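Membrane-bound lytic murein transglycosylase A (Burkholderia pseudomallei, PDB 6QK4) probably cleaves the beta-1,4 linkage between N-acetylmuramic acid and N-acetylglucosamine in peptidoglycan, leaving a 1,6-anhydro bond on the muramic acid. Local coordinates at residues Pro17-Trp30 with Phe87-Asp100. Sequence-based numbering, arbitrary orientation.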
loop_
_atom_site.group_PDB
_atom_site.type_symbol
_atom_site.label_atom_id
_atom_site.label_comp_id
_atom_site.label_asym_id
_atom_site.label_seq_id
_atom_site.Cartn_x
_atom_site.Cartn_y
_atom_site.Cartn_z
ATOM N N PRO A 17 20.554 12.201 10.380
ATOM C CA PRO A 17 20.655 12.021 8.920
ATOM C C PRO A 17 22.085 12.115 8.420
ATOM O O PRO A 17 22.988 12.654 9.077
ATOM C CB PRO A 17 19.809 13.181 8.356
ATOM C CG PRO A 17 19.857 14.251 9.341
ATOM C CD PRO A 17 19.882 13.483 10.717
ATOM N N GLY A 18 22.289 11.504 7.268
ATOM C CA GLY A 18 23.564 11.633 6.588
ATOM C C GLY A 18 24.659 10.735 7.095
ATOM O O GLY A 18 25.821 10.964 6.768
ATOM N N GLN A 19 24.331 9.682 7.846
ATOM C CA GLN A 19 25.405 8.770 8.263
ATOM C C GLN A 19 25.800 7.781 7.158
ATOM O O GLN A 19 25.060 7.506 6.212
ATOM C CB GLN A 19 25.000 8.000 9.513
ATOM C CG GLN A 19 24.755 8.998 10.727
ATOM C CD GLN A 19 24.132 8.314 11.931
ATOM O OE1 GLN A 19 23.290 7.448 11.780
ATOM N NE2 GLN A 19 24.590 8.688 13.161
ATOM N N ILE A 20 27.028 7.293 7.260
ATOM C CA ILE A 20 27.561 6.390 6.225
ATOM C C ILE A 20 28.227 5.188 6.866
ATOM O O ILE A 20 28.572 5.164 8.053
ATOM C CB ILE A 20 28.558 7.105 5.287
ATOM C CG1 ILE A 20 29.802 7.488 6.076
ATOM C CG2 ILE A 20 27.915 8.351 4.574
ATOM C CD1 ILE A 20 30.933 8.062 5.204
ATOM N N ALA A 21 28.405 4.146 6.046
ATOM C CA ALA A 21 28.957 2.887 6.524
ATOM C C ALA A 21 29.910 2.307 5.473
ATOM O O ALA A 21 29.784 2.573 4.277
ATOM C CB ALA A 21 27.861 1.835 6.829
ATOM N N ALA A 22 30.882 1.517 5.955
ATOM C CA ALA A 22 31.956 0.961 5.123
ATOM C C ALA A 22 31.578 -0.352 4.433
ATOM O O ALA A 22 32.282 -0.781 3.512
ATOM C CB ALA A 22 33.181 0.762 6.027
ATOM N N ALA A 23 30.457 -0.971 4.807
ATOM C CA ALA A 23 30.005 -2.218 4.201
ATOM C C ALA A 23 28.516 -2.138 3.903
ATOM O O ALA A 23 27.762 -1.393 4.549
ATOM C CB ALA A 23 30.287 -3.415 5.123
ATOM N N ARG A 24 28.097 -2.950 2.930
ATOM C CA ARG A 24 26.674 -3.097 2.580
ATOM C C ARG A 24 25.837 -3.641 3.759
ATOM O O ARG A 24 24.720 -3.140 4.041
ATOM C CB ARG A 24 26.589 -4.036 1.375
ATOM C CG ARG A 24 25.192 -4.554 1.038
ATOM C CD ARG A 24 24.391 -3.458 0.410
ATOM N NE ARG A 24 23.529 -3.923 -0.712
ATOM C CZ ARG A 24 22.836 -3.105 -1.491
ATOM N NH1 ARG A 24 22.845 -1.777 -1.259
ATOM N NH2 ARG A 24 22.107 -3.608 -2.516
ATOM N N LEU A 25 26.336 -4.664 4.448
ATOM C CA LEU A 25 25.698 -5.270 5.621
ATOM C C LEU A 25 26.677 -5.328 6.785
ATOM O O LEU A 25 27.725 -5.973 6.675
ATOM C CB LEU A 25 25.173 -6.692 5.323
ATOM C CG LEU A 25 23.923 -6.705 4.422
ATOM C CD1 LEU A 25 23.780 -8.098 3.732
ATOM C CD2 LEU A 25 22.623 -6.327 5.219
ATOM N N THR A 26 26.289 -4.756 7.915
ATOM C CA THR A 26 27.147 -4.718 9.106
ATOM C C THR A 26 26.374 -5.323 10.263
ATOM O O THR A 26 25.385 -4.716 10.729
ATOM C CB THR A 26 27.556 -3.293 9.471
ATOM O OG1 THR A 26 28.125 -2.631 8.337
ATOM C CG2 THR A 26 28.608 -3.362 10.630
ATOM N N PRO A 27 26.771 -6.481 10.801
ATOM C CA PRO A 27 26.072 -7.010 11.985
ATOM C C PRO A 27 26.206 -6.095 13.191
ATOM O O PRO A 27 27.279 -5.540 13.471
ATOM C CB PRO A 27 26.781 -8.356 12.250
ATOM C CG PRO A 27 28.227 -8.101 11.708
ATOM C CD PRO A 27 28.002 -7.248 10.443
ATOM N N VAL A 28 25.111 -5.942 13.923
ATOM C CA VAL A 28 25.108 -5.127 15.136
ATOM C C VAL A 28 24.354 -5.889 16.227
ATOM O O VAL A 28 23.692 -6.886 15.979
ATOM C CB VAL A 28 24.495 -3.739 14.907
ATOM C CG1 VAL A 28 25.205 -2.980 13.791
ATOM C CG2 VAL A 28 22.984 -3.905 14.538
ATOM N N ALA A 29 24.514 -5.435 17.487
ATOM C CA ALA A 29 23.727 -6.039 18.542
ATOM C C ALA A 29 22.307 -5.476 18.503
ATOM O O ALA A 29 22.076 -4.373 18.004
ATOM C CB ALA A 29 24.336 -5.724 19.927
ATOM N N TRP A 30 21.349 -6.224 19.050
ATOM C CA TRP A 30 20.011 -5.662 19.125
ATOM C C TRP A 30 19.998 -4.338 19.902
ATOM O O TRP A 30 19.218 -3.451 19.608
ATOM C CB TRP A 30 19.040 -6.691 19.729
ATOM C CG TRP A 30 18.625 -7.711 18.714
ATOM C CD1 TRP A 30 19.080 -8.986 18.564
ATOM C CD2 TRP A 30 17.675 -7.491 17.666
ATOM N NE1 TRP A 30 18.428 -9.593 17.494
ATOM C CE2 TRP A 30 17.563 -8.688 16.939
ATOM C CE3 TRP A 30 16.882 -6.409 17.307
ATOM C CZ2 TRP A 30 16.708 -8.822 15.824
ATOM C CZ3 TRP A 30 16.040 -6.537 16.187
ATOM C CH2 TRP A 30 15.954 -7.747 15.486
ATOM N N PHE A 87 17.461 -14.295 15.392
ATOM C CA PHE A 87 17.922 -13.496 14.268
ATOM C C PHE A 87 19.003 -12.553 14.723
ATOM O O PHE A 87 19.042 -12.141 15.888
ATOM C CB PHE A 87 16.751 -12.615 13.636
ATOM C CG PHE A 87 15.680 -13.444 12.983
ATOM C CD1 PHE A 87 14.646 -13.975 13.743
ATOM C CD2 PHE A 87 15.726 -13.675 11.621
ATOM C CE1 PHE A 87 13.650 -14.830 13.153
ATOM C CE2 PHE A 87 14.766 -14.519 10.979
ATOM C CZ PHE A 87 13.680 -15.083 11.780
ATOM N N THR A 88 19.872 -12.202 13.786
ATOM C CA THR A 88 20.826 -11.128 13.963
ATOM C C THR A 88 20.467 -9.951 13.062
ATOM O O THR A 88 20.250 -10.158 11.859
ATOM C CB THR A 88 22.246 -11.631 13.625
ATOM O OG1 THR A 88 22.603 -12.657 14.581
ATOM C CG2 THR A 88 23.280 -10.495 13.804
ATOM N N PRO A 89 20.471 -8.728 13.569
ATOM C CA PRO A 89 20.235 -7.580 12.687
ATOM C C PRO A 89 21.510 -7.047 12.036
ATOM O O PRO A 89 22.570 -6.971 12.655
ATOM C CB PRO A 89 19.620 -6.551 13.656
ATOM C CG PRO A 89 20.397 -6.820 15.020
ATOM C CD PRO A 89 20.726 -8.331 14.972
ATOM N N PHE A 90 21.401 -6.639 10.759
ATOM C CA PHE A 90 22.531 -6.109 10.002
ATOM C C PHE A 90 22.171 -4.724 9.506
ATOM O O PHE A 90 21.252 -4.577 8.691
ATOM C CB PHE A 90 22.910 -6.955 8.785
ATOM C CG PHE A 90 23.565 -8.279 9.146
ATOM C CD1 PHE A 90 22.795 -9.276 9.711
ATOM C CD2 PHE A 90 24.934 -8.543 8.875
ATOM C CE1 PHE A 90 23.342 -10.501 10.071
ATOM C CE2 PHE A 90 25.472 -9.804 9.206
ATOM C CZ PHE A 90 24.670 -10.755 9.820
ATOM N N GLN A 91 22.906 -3.726 9.961
ATOM C CA GLN A 91 22.708 -2.372 9.404
ATOM C C GLN A 91 22.932 -2.386 7.887
ATOM O O GLN A 91 23.913 -2.953 7.407
ATOM C CB GLN A 91 23.678 -1.401 10.134
ATOM C CG GLN A 91 23.832 -0.055 9.422
ATOM C CD GLN A 91 25.053 0.664 9.907
ATOM O OE1 GLN A 91 24.993 1.370 10.912
ATOM N NE2 GLN A 91 26.158 0.491 9.209
ATOM N N PHE A 92 21.968 -1.831 7.110
ATOM C CA PHE A 92 21.944 -1.976 5.651
ATOM C C PHE A 92 22.256 -0.644 4.989
ATOM O O PHE A 92 21.582 0.366 5.265
ATOM C CB PHE A 92 20.557 -2.437 5.239
ATOM C CG PHE A 92 20.412 -2.751 3.772
ATOM C CD1 PHE A 92 21.345 -3.543 3.127
ATOM C CD2 PHE A 92 19.315 -2.274 3.067
ATOM C CE1 PHE A 92 21.173 -3.881 1.752
ATOM C CE2 PHE A 92 19.172 -2.575 1.691
ATOM C CZ PHE A 92 20.089 -3.383 1.046
ATOM N N ALA A 93 23.287 -0.621 4.145
ATOM C CA ALA A 93 23.625 0.606 3.447
ATOM C C ALA A 93 23.411 0.512 1.938
ATOM O O ALA A 93 23.474 -0.572 1.332
ATOM C CB ALA A 93 25.078 0.995 3.728
ATOM N N ASN A 94 23.174 1.678 1.339
ATOM C CA ASN A 94 23.197 1.822 -0.118
ATOM C C ASN A 94 24.589 1.500 -0.679
ATOM O O ASN A 94 25.597 1.539 0.016
ATOM C CB ASN A 94 22.825 3.255 -0.498
ATOM C CG ASN A 94 21.377 3.547 -0.250
ATOM O OD1 ASN A 94 20.517 2.820 -0.745
ATOM N ND2 ASN A 94 21.098 4.595 0.553
ATOM N N ASN A 95 24.652 1.196 -1.975
ATOM C CA ASN A 95 25.979 0.812 -2.489
ATOM C C ASN A 95 26.959 1.986 -2.506
ATOM O O ASN A 95 28.190 1.771 -2.529
ATOM C CB ASN A 95 25.844 0.201 -3.888
ATOM C CG ASN A 95 25.345 -1.256 -3.831
ATOM O OD1 ASN A 95 25.820 -2.061 -3.014
ATOM N ND2 ASN A 95 24.373 -1.588 -4.691
ATOM N N ASP A 96 26.468 3.222 -2.390
ATOM C CA ASP A 96 27.381 4.351 -2.260
ATOM C C ASP A 96 27.822 4.605 -0.803
ATOM O O ASP A 96 28.501 5.601 -0.528
ATOM C CB ASP A 96 26.754 5.595 -2.881
ATOM C CG ASP A 96 25.548 6.115 -2.117
ATOM O OD1 ASP A 96 25.223 5.617 -1.029
ATOM O OD2 ASP A 96 24.916 7.058 -2.625
ATOM N N GLY A 97 27.475 3.719 0.131
ATOM C CA GLY A 97 27.846 3.861 1.534
ATOM C C GLY A 97 26.851 4.621 2.423
ATOM O O GLY A 97 26.954 4.544 3.660
ATOM N N THR A 98 25.863 5.291 1.845
ATOM C CA THR A 98 24.945 6.112 2.665
ATOM C C THR A 98 23.921 5.207 3.338
ATOM O O THR A 98 23.505 4.195 2.777
ATOM C CB THR A 98 24.223 7.190 1.851
ATOM O OG1 THR A 98 23.425 6.635 0.778
ATOM C CG2 THR A 98 25.183 8.222 1.294
ATOM N N LEU A 99 23.492 5.589 4.547
ATOM C CA LEU A 99 22.478 4.792 5.244
ATOM C C LEU A 99 21.070 5.327 5.045
ATOM O O LEU A 99 20.136 4.538 5.137
ATOM C CB LEU A 99 22.759 4.728 6.761
ATOM C CG LEU A 99 24.120 4.040 7.126
ATOM C CD1 LEU A 99 24.355 4.157 8.621
ATOM C CD2 LEU A 99 24.003 2.554 6.773
ATOM N N ASP A 100 20.911 6.600 4.639
ATOM C CA ASP A 100 19.574 7.156 4.396
ATOM C C ASP A 100 18.947 6.588 3.128
ATOM O O ASP A 100 19.613 6.483 2.067
ATOM C CB ASP A 100 19.634 8.697 4.194
ATOM C CG ASP A 100 19.898 9.462 5.471
ATOM O OD1 ASP A 100 19.590 8.992 6.562
ATOM O OD2 ASP A 100 20.367 10.609 5.326
HETATM O O HOH W 1 22.879 8.750 4.803
HETATM O O HOH W 2 26.132 -1.446 6.820
#
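Thr26 and Gln91 form the hydrogen-bonded pair of a short antiparallel bridge between strands 25-27 and 87-92, exchanging both backbone bonds. Ala93 N to Arg24 O and Val28 N to Pro89 O extend the pairing; Pro27, lacking an N-H, suits its non-hydrogen-bonded pairing with Phe90, whereas Pro89 can only accept, from Val28 N, and returns no bond to Val28 O. Beyond a loop, a separate bridge joins Ile20 to Thr98 through Ala21 N to Gly97 O (2.8 Å) and Leu99 N to Gln19 O. Gly97, at positive phi, closes the type I turn that begins at Asn94.

Among the side-chain bonds, Arg24 NH1 meets a lone pair of Ala93 O at 2.9 Å. Its chain, bent at chi2 and chi3, slots the guanidinium between Phe92, whose CE1 lies 3.3 Å above one face, and the amide of Asn95 over the opposite face, a flat partner turned only 22° from it. Trp30 NE1 donates to Phe87 O at 3.1 Å, the acceptor lying in the indole plane. Asp100 OD2 takes Gly18 N from above its carboxylate plane. A water ties the loop at Ala23 O and the strand residue Thr26, through OG1, to Gln91 O and NE2.

Two of the apolar contacts are CH-pi: Pro89 CD sits over the five-membered ring of Trp30, 3.8 Å from its centroid, and Pro27 CB lies over the face of Phe90. Leu25 CD2 fits between Phe90 CB and Phe92 CD1 on that same sheet face.

Strand 25-27 pairs with 87-92 alone within the chain and so forms an edge; 87-92, entered directly from helix 76-86, pairs on its other side with strand 336-346, whose Arg340 makes a salt bridge with Asp100 and a hydrogen bond to Gln19 OE1, while Phe345 meets Phe90 edge-to-face.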